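Glucose-6-phosphate isomerase (Plasmodium falciparum, PDB 3QKI) probably catalyses the reversible conversion of alpha-D-glucose 6-phosphate to beta-D-fructose 6-phosphate, the second step of glycolysis. Local coordinates at residues Ala85-Phe98 with Asp344-Val358. Residues are numbered along the deposited sequence; the frame is centred on the assembly and turned at random.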
loop_
_atom_site.group_PDB
_atom_site.type_symbol
_atom_site.label_atom_id
_atom_site.label_comp_id
_atom_site.label_asym_id
_atom_site.label_seq_id
_atom_site.Cartn_x
_atom_site.Cartn_y
_atom_site.Cartn_z
ATOM N N ALA A 85 5.894 17.609 26.297
ATOM C CA ALA A 85 4.963 18.422 25.493
ATOM C C ALA A 85 4.872 19.855 26.068
ATOM O O ALA A 85 4.895 20.828 25.303
ATOM C CB ALA A 85 3.587 17.785 25.477
ATOM N N GLU A 86 4.842 19.986 27.401
ATOM C CA GLU A 86 4.821 21.301 28.090
ATOM C C GLU A 86 6.149 22.068 27.860
ATOM O O GLU A 86 6.135 23.255 27.540
ATOM C CB GLU A 86 4.596 21.100 29.597
ATOM C CG GLU A 86 3.160 20.765 29.934
ATOM C CD GLU A 86 2.878 20.207 31.317
ATOM O OE1 GLU A 86 3.835 19.988 32.095
ATOM O OE2 GLU A 86 1.686 19.963 31.610
ATOM N N GLU A 87 7.286 21.369 27.983
ATOM C CA GLU A 87 8.605 21.955 27.776
ATOM C C GLU A 87 8.839 22.479 26.341
ATOM O O GLU A 87 9.528 23.485 26.174
ATOM C CB GLU A 87 9.699 20.996 28.225
ATOM C CG GLU A 87 10.946 21.738 28.662
ATOM C CD GLU A 87 12.100 20.924 29.205
ATOM O OE1 GLU A 87 11.874 19.810 29.727
ATOM O OE2 GLU A 87 13.237 21.444 29.171
ATOM N N VAL A 88 8.264 21.822 25.318
ATOM C CA VAL A 88 8.364 22.309 23.928
ATOM C C VAL A 88 7.251 23.323 23.594
ATOM O O VAL A 88 7.177 23.798 22.455
ATOM C CB VAL A 88 8.428 21.199 22.843
ATOM C CG1 VAL A 88 9.679 20.375 22.966
ATOM C CG2 VAL A 88 7.182 20.322 22.845
ATOM N N GLU A 89 6.382 23.635 24.571
ATOM C CA GLU A 89 5.275 24.594 24.442
ATOM C C GLU A 89 4.303 24.181 23.345
ATOM O O GLU A 89 3.888 25.000 22.526
ATOM C CB GLU A 89 5.799 26.038 24.232
ATOM C CG GLU A 89 6.697 26.521 25.350
ATOM C CD GLU A 89 7.176 27.945 25.178
ATOM O OE1 GLU A 89 8.045 28.183 24.307
ATOM O OE2 GLU A 89 6.690 28.821 25.927
ATOM N N LEU A 90 3.949 22.890 23.338
ATOM C CA LEU A 90 3.063 22.308 22.355
ATOM C C LEU A 90 1.722 23.034 22.300
ATOM O O LEU A 90 1.280 23.355 21.205
ATOM C CB LEU A 90 2.866 20.802 22.614
ATOM C CG LEU A 90 1.923 20.047 21.675
ATOM C CD1 LEU A 90 2.420 20.096 20.257
ATOM C CD2 LEU A 90 1.784 18.610 22.103
ATOM N N LYS A 91 1.082 23.286 23.459
ATOM C CA LYS A 91 -0.220 23.969 23.499
ATOM C C LYS A 91 -0.160 25.385 22.919
ATOM O O LYS A 91 -1.071 25.787 22.200
ATOM C CB LYS A 91 -0.833 23.957 24.899
ATOM C CG LYS A 91 -1.599 22.670 25.167
ATOM C CD LYS A 91 -2.723 22.853 26.180
ATOM C CE LYS A 91 -4.066 23.208 25.573
ATOM N NZ LYS A 91 -4.771 22.016 25.016
ATOM N N LYS A 92 0.915 26.119 23.201
ATOM C CA LYS A 92 1.104 27.480 22.689
ATOM C C LYS A 92 1.186 27.433 21.159
ATOM O O LYS A 92 0.538 28.236 20.482
ATOM C CB LYS A 92 2.371 28.070 23.326
ATOM C CG LYS A 92 2.780 29.479 22.896
ATOM C CD LYS A 92 4.169 29.805 23.469
ATOM C CE LYS A 92 4.889 30.911 22.741
ATOM N NZ LYS A 92 6.295 30.537 22.443
ATOM N N LYS A 93 1.963 26.467 20.623
ATOM C CA LYS A 93 2.177 26.283 19.197
ATOM C C LYS A 93 0.916 25.853 18.460
ATOM O O LYS A 93 0.637 26.356 17.381
ATOM C CB LYS A 93 3.354 25.318 18.962
ATOM C CG LYS A 93 4.676 25.977 19.329
ATOM C CD LYS A 93 5.801 24.997 19.506
ATOM C CE LYS A 93 7.073 25.752 19.776
ATOM N NZ LYS A 93 8.161 24.850 20.189
ATOM N N VAL A 94 0.140 24.933 19.045
ATOM C CA VAL A 94 -1.125 24.471 18.458
ATOM C C VAL A 94 -2.109 25.648 18.404
ATOM O O VAL A 94 -2.758 25.861 17.370
ATOM C CB VAL A 94 -1.684 23.233 19.203
ATOM C CG1 VAL A 94 -3.134 22.949 18.827
ATOM C CG2 VAL A 94 -0.813 22.011 18.917
ATOM N N GLU A 95 -2.185 26.429 19.499
ATOM C CA GLU A 95 -3.034 27.619 19.576
ATOM C C GLU A 95 -2.661 28.661 18.503
ATOM O O GLU A 95 -3.564 29.153 17.826
ATOM C CB GLU A 95 -3.033 28.219 20.985
ATOM C CG GLU A 95 -4.017 29.371 21.142
ATOM C CD GLU A 95 -4.186 29.892 22.554
ATOM O OE1 GLU A 95 -3.163 30.053 23.262
ATOM O OE2 GLU A 95 -5.341 30.185 22.934
ATOM N N LYS A 96 -1.343 28.920 18.275
ATOM C CA LYS A 96 -0.888 29.854 17.235
ATOM C C LYS A 96 -1.351 29.383 15.848
ATOM O O LYS A 96 -1.775 30.198 15.037
ATOM C CB LYS A 96 0.643 29.978 17.244
ATOM C CG LYS A 96 1.194 30.833 18.364
ATOM C CD LYS A 96 2.682 30.574 18.523
ATOM C CE LYS A 96 3.524 31.791 18.240
ATOM N NZ LYS A 96 4.440 31.576 17.087
ATOM N N THR A 97 -1.291 28.059 15.595
ATOM C CA THR A 97 -1.730 27.457 14.331
ATOM C C THR A 97 -3.215 27.737 14.102
ATOM O O THR A 97 -3.573 28.276 13.049
ATOM C CB THR A 97 -1.382 25.958 14.300
ATOM O OG1 THR A 97 0.012 25.811 14.583
ATOM C CG2 THR A 97 -1.703 25.307 12.943
ATOM N N PHE A 98 -4.072 27.388 15.092
ATOM C CA PHE A 98 -5.526 27.588 15.040
ATOM C C PHE A 98 -5.893 29.079 14.870
ATOM O O PHE A 98 -6.874 29.378 14.183
ATOM C CB PHE A 98 -6.194 27.039 16.290
ATOM C CG PHE A 98 -6.569 25.576 16.231
ATOM C CD1 PHE A 98 -7.899 25.187 16.078
ATOM C CD2 PHE A 98 -5.600 24.587 16.369
ATOM C CE1 PHE A 98 -8.255 23.828 16.065
ATOM C CE2 PHE A 98 -5.950 23.227 16.326
ATOM C CZ PHE A 98 -7.275 22.861 16.198
ATOM N N ASP A 344 -11.159 18.807 16.137
ATOM C CA ASP A 344 -10.305 19.997 16.161
ATOM C C ASP A 344 -10.438 20.708 17.523
ATOM O O ASP A 344 -9.418 21.068 18.128
ATOM C CB ASP A 344 -10.673 21.003 15.060
ATOM C CG ASP A 344 -10.345 20.580 13.642
ATOM O OD1 ASP A 344 -9.573 19.597 13.466
ATOM O OD2 ASP A 344 -10.923 21.171 12.703
ATOM N N GLU A 345 -11.691 20.897 17.996
ATOM C CA GLU A 345 -12.000 21.555 19.282
ATOM C C GLU A 345 -11.405 20.806 20.461
ATOM O O GLU A 345 -10.856 21.424 21.378
ATOM C CB GLU A 345 -13.520 21.734 19.459
ATOM C CG GLU A 345 -14.111 22.756 18.503
ATOM C CD GLU A 345 -13.892 24.201 18.913
ATOM O OE1 GLU A 345 -14.457 24.609 19.950
ATOM O OE2 GLU A 345 -13.184 24.933 18.185
ATOM N N HIS A 346 -11.454 19.464 20.409
ATOM C CA HIS A 346 -10.864 18.598 21.425
ATOM C C HIS A 346 -9.341 18.800 21.418
ATOM O O HIS A 346 -8.732 19.027 22.473
ATOM C CB HIS A 346 -11.204 17.112 21.135
ATOM C CG HIS A 346 -10.455 16.162 21.994
ATOM N ND1 HIS A 346 -10.815 15.944 23.319
ATOM C CD2 HIS A 346 -9.356 15.424 21.711
ATOM C CE1 HIS A 346 -9.941 15.074 23.797
ATOM N NE2 HIS A 346 -9.041 14.728 22.868
ATOM N N PHE A 347 -8.736 18.743 20.227
ATOM C CA PHE A 347 -7.292 18.924 20.071
ATOM C C PHE A 347 -6.812 20.279 20.653
ATOM O O PHE A 347 -5.805 20.341 21.361
ATOM C CB PHE A 347 -6.920 18.823 18.582
ATOM C CG PHE A 347 -5.467 19.063 18.231
ATOM C CD1 PHE A 347 -4.443 18.485 18.983
ATOM C CD2 PHE A 347 -5.127 19.762 17.086
ATOM C CE1 PHE A 347 -3.108 18.671 18.630
ATOM C CE2 PHE A 347 -3.792 19.914 16.707
ATOM C CZ PHE A 347 -2.792 19.341 17.457
ATOM N N LEU A 348 -7.540 21.350 20.350
ATOM C CA LEU A 348 -7.163 22.678 20.815
ATOM C C LEU A 348 -7.352 22.865 22.323
ATOM O O LEU A 348 -6.487 23.458 22.983
ATOM C CB LEU A 348 -7.985 23.733 20.053
ATOM C CG LEU A 348 -7.795 25.203 20.455
ATOM C CD1 LEU A 348 -6.372 25.697 20.122
ATOM C CD2 LEU A 348 -8.825 26.089 19.749
ATOM N N HIS A 349 -8.501 22.436 22.845
ATOM C CA HIS A 349 -8.898 22.696 24.222
ATOM C C HIS A 349 -8.573 21.666 25.300
ATOM O O HIS A 349 -8.368 22.075 26.448
ATOM C CB HIS A 349 -10.379 23.094 24.278
ATOM C CG HIS A 349 -10.692 24.332 23.502
ATOM N ND1 HIS A 349 -10.229 25.575 23.907
ATOM C CD2 HIS A 349 -11.392 24.482 22.358
ATOM C CE1 HIS A 349 -10.676 26.436 23.000
ATOM N NE2 HIS A 349 -11.399 25.830 22.066
ATOM N N ALA A 350 -8.568 20.354 24.993
ATOM C CA ALA A 350 -8.318 19.343 26.031
ATOM C C ALA A 350 -6.953 19.481 26.673
ATOM O O ALA A 350 -5.974 19.737 25.962
ATOM C CB ALA A 350 -8.487 17.927 25.470
ATOM N N ASP A 351 -6.881 19.282 28.013
ATOM C CA ASP A 351 -5.617 19.270 28.761
ATOM C C ASP A 351 -4.791 18.132 28.168
ATOM O O ASP A 351 -5.368 17.115 27.780
ATOM C CB ASP A 351 -5.848 19.016 30.270
ATOM C CG ASP A 351 -6.745 20.024 30.970
ATOM O OD1 ASP A 351 -6.682 21.231 30.618
ATOM O OD2 ASP A 351 -7.500 19.614 31.886
ATOM N N LEU A 352 -3.468 18.328 28.043
ATOM C CA LEU A 352 -2.544 17.394 27.394
ATOM C C LEU A 352 -2.702 15.937 27.816
ATOM O O LEU A 352 -2.669 15.052 26.963
ATOM C CB LEU A 352 -1.090 17.855 27.562
ATOM C CG LEU A 352 -0.706 19.207 26.922
ATOM C CD1 LEU A 352 0.626 19.657 27.415
ATOM C CD2 LEU A 352 -0.661 19.126 25.417
ATOM N N LYS A 353 -2.914 15.690 29.124
ATOM C CA LYS A 353 -3.058 14.336 29.670
ATOM C C LYS A 353 -4.359 13.638 29.198
ATOM O O LYS A 353 -4.465 12.411 29.297
ATOM C CB LYS A 353 -2.941 14.360 31.212
ATOM C CG LYS A 353 -4.069 15.117 31.902
ATOM C CD LYS A 353 -4.052 14.955 33.428
ATOM C CE LYS A 353 -5.168 15.733 34.110
ATOM N NZ LYS A 353 -5.011 17.215 33.974
ATOM N N GLU A 354 -5.324 14.423 28.688
ATOM C CA GLU A 354 -6.623 13.945 28.242
ATOM C C GLU A 354 -6.844 14.241 26.749
ATOM O O GLU A 354 -7.945 14.038 26.226
ATOM C CB GLU A 354 -7.755 14.560 29.101
ATOM C CG GLU A 354 -7.678 14.255 30.593
ATOM C CD GLU A 354 -7.599 12.797 31.022
ATOM O OE1 GLU A 354 -8.315 11.950 30.436
ATOM O OE2 GLU A 354 -6.826 12.506 31.964
ATOM N N ASN A 355 -5.787 14.694 26.070
ATOM C CA ASN A 355 -5.828 15.097 24.672
ATOM C C ASN A 355 -5.402 13.920 23.766
ATOM O O ASN A 355 -4.214 13.579 23.671
ATOM C CB ASN A 355 -4.945 16.332 24.504
ATOM C CG ASN A 355 -5.145 17.058 23.210
ATOM O OD1 ASN A 355 -5.159 16.456 22.120
ATOM N ND2 ASN A 355 -5.249 18.383 23.299
ATOM N N ILE A 356 -6.387 13.283 23.139
ATOM C CA ILE A 356 -6.207 12.083 22.304
ATOM C C ILE A 356 -5.152 12.234 21.171
ATOM O O ILE A 356 -4.186 11.468 21.176
ATOM C CB ILE A 356 -7.571 11.471 21.877
ATOM C CG1 ILE A 356 -8.264 10.854 23.089
ATOM C CG2 ILE A 356 -7.407 10.419 20.756
ATOM C CD1 ILE A 356 -9.753 10.637 22.938
ATOM N N PRO A 357 -5.235 13.233 20.265
ATOM C CA PRO A 357 -4.172 13.365 19.234
ATOM C C PRO A 357 -2.790 13.658 19.829
ATOM O O PRO A 357 -1.778 13.224 19.282
ATOM C CB PRO A 357 -4.639 14.548 18.384
ATOM C CG PRO A 357 -6.071 14.772 18.733
ATOM C CD PRO A 357 -6.298 14.252 20.085
ATOM N N VAL A 358 -2.739 14.423 20.948
ATOM C CA VAL A 358 -1.468 14.733 21.593
ATOM C C VAL A 358 -0.832 13.455 22.166
ATOM O O VAL A 358 0.362 13.209 21.927
ATOM C CB VAL A 358 -1.598 15.874 22.641
ATOM C CG1 VAL A 358 -0.350 15.942 23.535
ATOM C CG2 VAL A 358 -1.834 17.218 21.943
HETATM O O HOH W 1 -3.544 21.958 22.588
HETATM O O HOH W 2 -3.434 24.603 22.407
#
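K91 reaches across to the C-terminal end of helix 344-349, where its NZ donates to L348 O (3.0 Å) and to A350 O (2.7 Å). Bends at chi3 and chi4 curl the chain toward these carbonyls, and the ammonium sits above both carbonyl planes. N355 ND2 approaches A350 O from the opposite face of its plane and also binds F347 O, so this amide and the lysine together hold the carbonyls of F347, L348 and A350, where the helix ends. A water that accepts from NZ can donate to F347 O. Before its bends, K91 lays CG against L352 CD2 (3.7 Å), the two side chains running past each other in opposite directions; the other methyl of L352, CD1, lies on E86 CG and A85 CB. The end of helix 75-87, closed by a Schellman motif at E89, and the following helix 90-99 pack against helix 330-349 and its connection to helix 356-371 in the phosphoglucose isomerase fold, away from the substrate-binding residues. The axes of segments 90-98 and 344-349 make 137° between their N-to-C directions. L348 CB sits over the centre of the F98 ring, 3.9 Å above its plane, while F347 CD2 meets that ring at its edge, the two ring planes 57° apart. V94 sets CG1 over a face of F347, offset toward the rim. L90 CD2 and V358 CG1 meet tip to tip at 3.7 Å.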